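Local coordinates for cell wall surface anchor family protein (Streptococcus agalactiae serogroup V, PDB 3TW0), which probably serves as the adhesive tip pilin of the group B streptococcal pilus, this chain being the part that carries its metal-binding von Willebrand factor A domain, at residues A[24-27]-A[28-32]; A[119-122]-A[123-126]. The protein carries 2 engineered substitutions. One frame throughout, in Å; residues are numbered along the deposited sequence.

Contact 1 (A[24-27]-A[28-32]); sequences NNER and ANNSQ
Asn25 and Gln32 meet where the chain, having made one tight left-handed turn, comes back beside its own start. CG of Asn25 stands beside its backbone N (chi1 -69°), which lays the amide along the Gln32 backbone, OD1 3.2 Å from Gln32 C. The same OD1 accepts from Leu35 N at the start of helix 33-48. A residue away, Glu26 and Asn30 run side by side and point the same way, carboxylate and amide almost perpendicular (88°). Asn30 OD1 lies 3.5 Å from Glu26 CA.

Ala28, Asn29 and Asn30 all have positive phi and psi near 50°, a short left-handed helical turn. Asn30 N donates to Glu26 O at 2.8 Å, Ser31 N to Arg27 O at 3.1 Å, and Gln32 N closes the widest loop on Asn25 O. Ser31 OG donates to Ala28 O (2.8 Å), tying the turn from its side. At the entrance, a type I turn spans Asn24 to Arg27, and Asn24 OD1 caps Glu26 N at 3.0 Å.

Arg27 bends at chi2 and leaves this turn for a salt bridge with Asp330, touching Tyr138; its side chain is about 4 Å from that of Ser22. The turn thus follows directly on the Asp18-X-Ser20-X-Ser22 motif of the MIDAS, at the C-terminal edge of the parallel sheet of a von Willebrand factor A domain. It lies in the connection from strand 11-18, past the metal-binding Ser20 and Ser22, to helix 33-48, with Gln32 as that helix's N-cap and Arg33 touching Arg27 and Ala28.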
loop_
_atom_site.group_PDB
_atom_site.type_symbol
_atom_site.label_atom_id
_atom_site.label_comp_id
_atom_site.label_asym_id
_atom_site.label_seq_id
_atom_site.Cartn_x
_atom_site.Cartn_y
_atom_site.Cartn_z
ATOM N N ASN A 24 -5.754 -7.776 -10.356
ATOM C CA ASN A 24 -6.287 -8.999 -11.000
ATOM C C ASN A 24 -6.813 -8.686 -12.408
ATOM O O ASN A 24 -7.474 -7.651 -12.625
ATOM C CB ASN A 24 -7.349 -9.676 -10.135
ATOM C CG ASN A 24 -7.975 -10.904 -10.812
ATOM O OD1 ASN A 24 -8.900 -10.781 -11.613
ATOM N ND2 ASN A 24 -7.469 -12.078 -10.491
ATOM N N ASN A 25 -6.503 -9.562 -13.364
ATOM C CA ASN A 25 -6.790 -9.297 -14.792
ATOM C C ASN A 25 -8.283 -9.072 -15.147
ATOM O O ASN A 25 -8.599 -8.352 -16.092
ATOM C CB ASN A 25 -6.149 -10.370 -15.702
ATOM C CG ASN A 25 -4.625 -10.284 -15.732
ATOM O OD1 ASN A 25 -4.050 -9.206 -15.869
ATOM N ND2 ASN A 25 -3.961 -11.444 -15.604
ATOM N N GLU A 26 -9.175 -9.677 -14.364
ATOM C CA GLU A 26 -10.632 -9.467 -14.495
ATOM C C GLU A 26 -11.118 -8.054 -14.129
ATOM O O GLU A 26 -12.093 -7.562 -14.736
ATOM C CB GLU A 26 -11.397 -10.492 -13.653
ATOM C CG GLU A 26 -11.253 -11.930 -14.152
ATOM C CD GLU A 26 -12.195 -12.890 -13.459
ATOM O OE1 GLU A 26 -12.533 -13.932 -14.051
ATOM O OE2 GLU A 26 -12.609 -12.607 -12.326
ATOM N N ARG A 27 -10.446 -7.400 -13.164
ATOM C CA ARG A 27 -10.875 -6.080 -12.635
ATOM C C ARG A 27 -11.024 -5.018 -13.709
ATOM O O ARG A 27 -10.384 -5.100 -14.765
ATOM C CB ARG A 27 -9.897 -5.533 -11.571
ATOM C CG ARG A 27 -9.754 -6.373 -10.302
ATOM C CD ARG A 27 -10.997 -6.248 -9.401
ATOM N NE ARG A 27 -10.842 -6.986 -8.146
ATOM C CZ ARG A 27 -10.577 -6.424 -6.969
ATOM N NH1 ARG A 27 -10.443 -5.099 -6.852
ATOM N NH2 ARG A 27 -10.468 -7.187 -5.899
ATOM N N ALA A 28 -11.828 -3.997 -13.389
ATOM C CA ALA A 28 -12.147 -2.902 -14.306
ATOM C C ALA A 28 -12.521 -3.436 -15.679
ATOM O O ALA A 28 -11.917 -3.039 -16.681
ATOM C CB ALA A 28 -10.976 -1.913 -14.417
ATOM N N ASN A 29 -13.479 -4.369 -15.706
ATOM C CA ASN A 29 -14.024 -4.889 -16.960
ATOM C C ASN A 29 -12.912 -5.491 -17.862
ATOM O O ASN A 29 -12.710 -5.077 -19.019
ATOM C CB ASN A 29 -14.853 -3.768 -17.628
ATOM C CG ASN A 29 -15.225 -4.070 -19.058
ATOM O OD1 ASN A 29 -16.043 -4.950 -19.337
ATOM N ND2 ASN A 29 -14.633 -3.320 -19.986
ATOM N N ASN A 30 -12.172 -6.446 -17.282
ATOM C CA ASN A 30 -11.033 -7.114 -17.924
ATOM C C ASN A 30 -9.955 -6.207 -18.515
ATOM O O ASN A 30 -9.507 -6.393 -19.656
ATOM C CB ASN A 30 -11.525 -8.126 -18.941
ATOM C CG ASN A 30 -12.541 -9.041 -18.360
ATOM O OD1 ASN A 30 -12.205 -9.950 -17.612
ATOM N ND2 ASN A 30 -13.806 -8.787 -18.661
ATOM N N SER A 31 -9.533 -5.237 -17.705
ATOM C CA SER A 31 -8.490 -4.290 -18.087
ATOM C C SER A 31 -7.106 -4.944 -18.166
ATOM O O SER A 31 -6.159 -4.313 -18.628
ATOM C CB SER A 31 -8.476 -3.116 -17.110
ATOM O OG SER A 31 -9.425 -2.134 -17.477
ATOM N N GLN A 32 -7.009 -6.198 -17.705
ATOM C CA GLN A 32 -5.771 -7.013 -17.703
ATOM C C GLN A 32 -4.586 -6.301 -17.062
ATOM O O GLN A 32 -3.467 -6.289 -17.588
ATOM C CB GLN A 32 -5.431 -7.519 -19.100
ATOM C CG GLN A 32 -6.499 -8.442 -19.706
ATOM C CD GLN A 32 -6.163 -8.885 -21.139
ATOM O OE1 GLN A 32 -6.116 -10.073 -21.427
ATOM N NE2 GLN A 32 -5.938 -7.926 -22.031
#

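Contact 2 (A[119-122]-A[123-126])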
loop_
_atom_site.group_PDB
_atom_site.type_symbol
_atom_site.label_atom_id
_atom_site.label_comp_id
_atom_site.label_asym_id
_atom_site.label_seq_id
_atom_site.Cartn_x
_atom_site.Cartn_y
_atom_site.Cartn_z
ATOM N N ILE A 119 16.581 -14.958 -13.698
ATOM C CA ILE A 119 15.833 -15.320 -12.487
ATOM C C ILE A 119 14.799 -14.232 -12.185
ATOM O O ILE A 119 13.621 -14.537 -11.958
ATOM C CB ILE A 119 16.735 -15.479 -11.265
ATOM C CG1 ILE A 119 17.681 -16.655 -11.462
ATOM C CG2 ILE A 119 15.905 -15.728 -10.035
ATOM C CD1 ILE A 119 18.895 -16.578 -10.577
ATOM N N LEU A 120 15.248 -12.977 -12.188
ATOM C CA LEU A 120 14.336 -11.822 -11.991
ATOM C C LEU A 120 13.117 -11.907 -12.916
ATOM O O LEU A 120 11.968 -11.928 -12.455
ATOM C CB LEU A 120 15.112 -10.509 -12.165
ATOM C CG LEU A 120 14.455 -9.173 -11.856
ATOM C CD1 LEU A 120 15.531 -8.137 -11.556
ATOM C CD2 LEU A 120 13.571 -8.764 -13.009
ATOM N N LYS A 121 13.364 -12.033 -14.219
ATOM C CA LYS A 121 12.286 -12.057 -15.192
ATOM C C LYS A 121 11.345 -13.277 -15.018
ATOM O O LYS A 121 10.151 -13.150 -15.266
ATOM C CB LYS A 121 12.835 -12.000 -16.619
ATOM C CG LYS A 121 13.604 -10.731 -16.994
ATOM C CD LYS A 121 14.053 -10.785 -18.461
ATOM C CE LYS A 121 12.842 -10.594 -19.354
ATOM N NZ LYS A 121 13.075 -10.856 -20.829
ATOM N N SER A 122 11.876 -14.424 -14.577
ATOM C CA SER A 122 11.051 -15.615 -14.272
ATOM C C SER A 122 10.128 -15.377 -13.062
ATOM O O SER A 122 9.094 -16.030 -12.901
ATOM C CB SER A 122 11.927 -16.850 -14.014
ATOM O OG SER A 122 12.444 -16.874 -12.677
ATOM N N ARG A 123 10.502 -14.433 -12.212
ATOM C CA ARG A 123 9.706 -14.129 -11.031
ATOM C C ARG A 123 8.627 -13.039 -11.242
ATOM O O ARG A 123 7.863 -12.728 -10.312
ATOM C CB ARG A 123 10.633 -13.745 -9.905
ATOM C CG ARG A 123 11.390 -14.933 -9.351
ATOM C CD ARG A 123 12.142 -14.521 -8.133
ATOM N NE ARG A 123 13.077 -15.557 -7.732
ATOM C CZ ARG A 123 14.083 -15.370 -6.889
ATOM N NH1 ARG A 123 14.312 -14.187 -6.359
ATOM N NH2 ARG A 123 14.864 -16.383 -6.568
ATOM N N ILE A 124 8.546 -12.497 -12.457
ATOM C CA ILE A 124 7.555 -11.482 -12.786
ATOM C C ILE A 124 6.163 -12.142 -12.892
ATOM O O ILE A 124 5.908 -12.886 -13.822
ATOM C CB ILE A 124 7.917 -10.770 -14.126
ATOM C CG1 ILE A 124 9.181 -9.914 -14.000
ATOM C CG2 ILE A 124 6.776 -9.895 -14.636
ATOM C CD1 ILE A 124 9.729 -9.498 -15.359
ATOM N N PRO A 125 5.252 -11.866 -11.941
ATOM C CA PRO A 125 3.890 -12.390 -12.113
ATOM C C PRO A 125 3.122 -11.684 -13.255
ATOM O O PRO A 125 3.408 -10.516 -13.594
ATOM C CB PRO A 125 3.237 -12.058 -10.780
ATOM C CG PRO A 125 3.903 -10.756 -10.371
ATOM C CD PRO A 125 5.361 -10.996 -10.747
ATOM N N LYS A 126 2.135 -12.392 -13.816
ATOM C CA LYS A 126 1.292 -11.896 -14.897
ATOM C C LYS A 126 -0.156 -11.924 -14.426
ATOM O O LYS A 126 -1.085 -11.667 -15.192
ATOM C CB LYS A 126 1.467 -12.779 -16.150
ATOM C CG LYS A 126 2.913 -12.825 -16.711
ATOM C CD LYS A 126 3.262 -11.537 -17.445
ATOM C CE LYS A 126 4.661 -11.574 -18.068
ATOM N NZ LYS A 126 4.697 -12.397 -19.308
HETATM O O HOH W 1 7.095 -13.954 -16.226
#
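Helix 114-122 ends here as its backbone bonding tightens from i+4 to i+3, as in a final 3-10-like turn: Arg123 N donates to Leu120 O at 2.9 Å and only weakly to Ile119 O, and Ile124 N makes a weak bond three residues back to Lys121 O.

On one side of this ending, Ile119 and Arg123 lie alongside each other and point the same way. Arg123 is extended from CG to NE, which carries its guanidinium back along the helix until Ile119 CG2 sits 3.4 Å above one face, offset toward the rim. That methyl, packed over the guanidinium, is 3.7 Å from Arg123 CZ, while NH1 turns to the carbonyl of Ser106. Tyr107 touches both side chains from strand 107-108.

Ser122 adds a side-chain bond of its own. With chi1 at 81°, OG lies between its backbone N and carbonyl carbon and reaches back to Ile119 O at 2.7 Å, so that this carbonyl takes both the serine hydroxyl and the weak Arg123 bond. Ile124 holds CG1 anti to its carbonyl carbon (chi1 -68°), with CD1 laid against Lys121 CA at 3.6 Å. Its side chain packs on Val41 of helix 33-48 and Leu58 of strand 55-61, joining the helix end to the helix and edge strand of the von Willebrand factor A fold. One water donates to Ile124 O at 2.9 Å and weakly to Lys121 O, bridging two carbonyls at the exit.

Chemically, a hydroxyl and a water add to the thinning backbone bonds of the last turn, while the arginine can keep a polar tie to Ser106 and still offer a flat face to an aliphatic methyl.

Overall arrangement
Contacts 1 and 2 lie about 20 Å apart between centres, yet they meet directly: Asn25 ND2 of contact 1 is 2.9 Å from Lys126 O of contact 2, probably a hydrogen bond. Helix 33-48 joins them further, since 28-32 leads into it and 119-126 packs beside it, with salt bridges from Lys121 to Asp46 and from Lys126 to Glu42. Contact 1 is the nearer to the metal site. The Arg27 side chain comes about 7 Å from the bound magnesium, which Ser20, Ser22 and Thr143 ligate. In contact 2, the Ile124 side chain remains about 11 Å from that of Asp18, which binds magnesium in another structure of this protein but does not hold the metal in this model.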